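Local coordinates for protein type II restriction enzyme AgeI (Thalassobius gelatinovorus, PDB 5DWA) that recognises the double-stranded DNA sequence 5'-ACCGGT-3' and cleaves it after the first A, leaving fragments with 5'-phosphate ends, at residues L125-A133 with R152-G163. Numbering follows the deposited sequence.
Sequences LALTRMGVA and RSPDAEGFGVVG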
loop_
_atom_site.group_PDB
_atom_site.type_symbol
_atom_site.label_atom_id
_atom_site.label_comp_id
_atom_site.label_asym_id
_atom_site.label_seq_id
_atom_site.Cartn_x
_atom_site.Cartn_y
_atom_site.Cartn_z
ATOM N N LEU A 125 -11.949 16.939 -12.274
ATOM C CA LEU A 125 -12.697 17.151 -13.509
ATOM C C LEU A 125 -12.795 15.861 -14.310
ATOM O O LEU A 125 -13.856 15.524 -14.844
ATOM C CB LEU A 125 -12.047 18.259 -14.348
ATOM C CG LEU A 125 -12.664 18.523 -15.723
ATOM C CD1 LEU A 125 -14.097 19.019 -15.600
ATOM C CD2 LEU A 125 -11.822 19.534 -16.478
ATOM N N ALA A 126 -11.693 15.119 -14.363
ATOM C CA ALA A 126 -11.675 13.868 -15.101
ATOM C C ALA A 126 -12.713 12.887 -14.556
ATOM O O ALA A 126 -13.468 12.287 -15.324
ATOM C CB ALA A 126 -10.282 13.254 -15.061
ATOM N N LEU A 127 -12.757 12.731 -13.231
ATOM C CA LEU A 127 -13.713 11.825 -12.599
ATOM C C LEU A 127 -15.151 12.301 -12.829
ATOM O O LEU A 127 -16.051 11.490 -13.028
ATOM C CB LEU A 127 -13.433 11.692 -11.098
ATOM C CG LEU A 127 -12.093 11.023 -10.779
ATOM C CD1 LEU A 127 -11.870 10.912 -9.276
ATOM C CD2 LEU A 127 -12.013 9.655 -11.442
ATOM N N THR A 128 -15.349 13.616 -12.806
ATOM C CA THR A 128 -16.669 14.185 -13.051
ATOM C C THR A 128 -17.132 13.874 -14.461
ATOM O O THR A 128 -18.285 13.475 -14.677
ATOM C CB THR A 128 -16.678 15.701 -12.834
ATOM O OG1 THR A 128 -16.325 15.981 -11.474
ATOM C CG2 THR A 128 -18.063 16.286 -13.147
ATOM N N ARG A 129 -16.231 14.054 -15.420
ATOM C CA ARG A 129 -16.547 13.769 -16.812
ATOM C C ARG A 129 -16.760 12.274 -17.024
ATOM O O ARG A 129 -17.558 11.878 -17.868
ATOM C CB ARG A 129 -15.443 14.307 -17.725
ATOM C CG ARG A 129 -15.322 15.827 -17.692
ATOM C CD ARG A 129 -14.106 16.304 -18.468
ATOM N NE ARG A 129 -14.198 15.942 -19.880
ATOM C CZ ARG A 129 -13.221 15.373 -20.584
ATOM N NH1 ARG A 129 -12.061 15.069 -20.008
ATOM N NH2 ARG A 129 -13.413 15.083 -21.863
ATOM N N MET A 130 -16.066 11.448 -16.237
ATOM C CA MET A 130 -16.255 10.000 -16.274
ATOM C C MET A 130 -17.603 9.571 -15.724
ATOM O O MET A 130 -18.089 8.482 -16.033
ATOM C CB MET A 130 -15.163 9.290 -15.470
ATOM C CG MET A 130 -13.854 9.123 -16.186
ATOM S SD MET A 130 -12.731 8.159 -15.166
ATOM C CE MET A 130 -11.195 8.438 -16.038
ATOM N N GLY A 131 -18.183 10.415 -14.876
ATOM C CA GLY A 131 -19.432 10.097 -14.215
ATOM C C GLY A 131 -19.235 9.244 -12.980
ATOM O O GLY A 131 -20.144 8.521 -12.582
ATOM N N VAL A 132 -18.051 9.320 -12.372
ATOM C CA VAL A 132 -17.751 8.509 -11.189
ATOM C C VAL A 132 -17.277 9.323 -9.984
ATOM O O VAL A 132 -16.825 8.759 -8.986
ATOM C CB VAL A 132 -16.674 7.416 -11.482
ATOM C CG1 VAL A 132 -17.166 6.431 -12.533
ATOM C CG2 VAL A 132 -15.339 8.034 -11.890
ATOM N N ALA A 133 -17.388 10.642 -10.053
ATOM C CA ALA A 133 -16.935 11.485 -8.952
ATOM C C ALA A 133 -17.726 11.214 -7.682
ATOM O O ALA A 133 -18.930 10.980 -7.747
ATOM C CB ALA A 133 -17.051 12.952 -9.332
ATOM N N ARG A 152 -17.863 10.608 -23.263
ATOM C CA ARG A 152 -18.790 11.502 -22.586
ATOM C C ARG A 152 -18.112 12.810 -22.188
ATOM O O ARG A 152 -16.889 12.874 -22.034
ATOM C CB ARG A 152 -19.410 10.809 -21.367
ATOM C CG ARG A 152 -18.403 10.256 -20.390
ATOM C CD ARG A 152 -19.013 9.239 -19.424
ATOM N NE ARG A 152 -19.223 7.935 -20.053
ATOM C CZ ARG A 152 -19.560 6.829 -19.396
ATOM N NH1 ARG A 152 -19.729 6.854 -18.078
ATOM N NH2 ARG A 152 -19.724 5.691 -20.057
ATOM N N SER A 153 -18.916 13.864 -22.067
ATOM C CA SER A 153 -18.430 15.202 -21.725
ATOM C C SER A 153 -17.236 15.685 -22.555
ATOM O O SER A 153 -16.187 16.001 -21.999
ATOM C CB SER A 153 -18.066 15.256 -20.241
ATOM O OG SER A 153 -19.207 15.006 -19.441
ATOM N N PRO A 154 -17.399 15.775 -23.888
ATOM C CA PRO A 154 -16.269 16.182 -24.739
ATOM C C PRO A 154 -15.684 17.544 -24.356
ATOM O O PRO A 154 -16.439 18.439 -23.963
ATOM C CB PRO A 154 -16.888 16.231 -26.144
ATOM C CG PRO A 154 -18.367 16.359 -25.912
ATOM C CD PRO A 154 -18.641 15.591 -24.659
ATOM N N ASP A 155 -14.362 17.694 -24.438
ATOM C CA ASP A 155 -13.741 18.976 -24.123
ATOM C C ASP A 155 -13.844 19.913 -25.325
ATOM O O ASP A 155 -14.565 19.621 -26.279
ATOM C CB ASP A 155 -12.274 18.810 -23.672
ATOM C CG ASP A 155 -11.363 18.210 -24.747
ATOM O OD1 ASP A 155 -11.731 18.166 -25.941
ATOM O OD2 ASP A 155 -10.245 17.787 -24.379
ATOM N N ALA A 156 -13.123 21.026 -25.271
ATOM C CA ALA A 156 -13.187 22.041 -26.317
ATOM C C ALA A 156 -12.798 21.498 -27.696
ATOM O O ALA A 156 -13.291 21.984 -28.716
ATOM C CB ALA A 156 -12.301 23.221 -25.947
ATOM N N GLU A 157 -11.927 20.492 -27.727
ATOM C CA GLU A 157 -11.459 19.920 -28.988
ATOM C C GLU A 157 -12.282 18.711 -29.431
ATOM O O GLU A 157 -11.986 18.099 -30.457
ATOM C CB GLU A 157 -9.992 19.505 -28.879
ATOM C CG GLU A 157 -9.109 20.464 -28.111
ATOM C CD GLU A 157 -8.022 19.734 -27.340
ATOM O OE1 GLU A 157 -6.882 19.643 -27.849
ATOM O OE2 GLU A 157 -8.316 19.238 -26.229
ATOM N N GLY A 158 -13.298 18.355 -28.653
ATOM C CA GLY A 158 -14.167 17.247 -29.010
ATOM C C GLY A 158 -13.771 15.900 -28.414
ATOM O O GLY A 158 -14.356 14.877 -28.755
ATOM N N PHE A 159 -12.775 15.900 -27.533
ATOM C CA PHE A 159 -12.342 14.656 -26.897
ATOM C C PHE A 159 -13.223 14.336 -25.691
ATOM O O PHE A 159 -13.236 15.089 -24.722
ATOM C CB PHE A 159 -10.881 14.741 -26.463
ATOM C CG PHE A 159 -9.903 14.682 -27.597
ATOM C CD1 PHE A 159 -9.327 13.479 -27.969
ATOM C CD2 PHE A 159 -9.552 15.831 -28.290
ATOM C CE1 PHE A 159 -8.420 13.417 -29.006
ATOM C CE2 PHE A 159 -8.642 15.777 -29.332
ATOM C CZ PHE A 159 -8.073 14.564 -29.688
ATOM N N GLY A 160 -13.941 13.218 -25.757
ATOM C CA GLY A 160 -14.767 12.762 -24.650
ATOM C C GLY A 160 -14.128 11.571 -23.955
ATOM O O GLY A 160 -13.410 10.797 -24.586
ATOM N N VAL A 161 -14.402 11.422 -22.664
ATOM C CA VAL A 161 -13.794 10.349 -21.876
ATOM C C VAL A 161 -14.447 8.999 -22.157
ATOM O O VAL A 161 -15.676 8.886 -22.190
ATOM C CB VAL A 161 -13.880 10.628 -20.366
ATOM C CG1 VAL A 161 -12.995 9.644 -19.597
ATOM C CG2 VAL A 161 -13.460 12.043 -20.066
ATOM N N VAL A 162 -13.622 7.972 -22.345
ATOM C CA VAL A 162 -14.122 6.641 -22.664
ATOM C C VAL A 162 -13.631 5.592 -21.671
ATOM O O VAL A 162 -14.064 4.439 -21.712
ATOM C CB VAL A 162 -13.703 6.204 -24.076
ATOM C CG1 VAL A 162 -14.386 7.060 -25.137
ATOM C CG2 VAL A 162 -12.190 6.285 -24.221
ATOM N N GLY A 163 -12.699 5.984 -20.805
ATOM C CA GLY A 163 -12.229 5.077 -19.778
ATOM C C GLY A 163 -10.957 5.539 -19.106
ATOM O O GLY A 163 -10.586 6.707 -19.176
#
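R129 and M130, near the C-terminal end of helix 123-130, pack on V161 of strand 159-168 and on the loop leading into it, in the mixed sheet of this PD-(D/E)XK nuclease, where strand 159-168 lies between strands 143-148 and 191-196. The axes of 125-130 and 159-163 run at 79° to each other. R129 carries most of the contact. Its NE lies 2.9 Å from S153 O, and NH2 is equally near. Both are hydrogen bonds, made side-on to one carbonyl oxygen that sits in the guanidinium plane. The NE bond lies in the carbonyl plane, whereas NH2 comes from above it. A bend at chi3 (62°) turns the guanidinium to this edge-on grip. In the modelled conformer of V161, one of two, CG2 rests over one guanidinium face, 3.3 Å from R129 NH1, offset toward the rim. The same NH1 forms a salt bridge with E146 of neighbouring strand 143-148. Closer to the helix axis, R129 CB meets S153 CB at 3.8 Å.

The other branch of V161 in this conformer, CG1, packs on M130 CG at 3.6 Å, the two side chains crossing at about a right angle. G131, with positive phi, closes the C-terminal end of the helix in a Schellman motif. There R152 NH1 donates to M130 O over 3.1 Å, tilted from the carbonyl plane, while its NH2 bonds to E188 O. In the loop, D155 OD1 accepts from E157 N and F159 N on opposite faces of its carboxylate, the first bond forming an Asx turn. D155 OD2 forms a salt bridge with R114.

Two arginines thus tie the helix end to the loop in opposite senses, each donating to a main-chain carbonyl of the other segment. The E146 carboxylate probably balances the charge of R129.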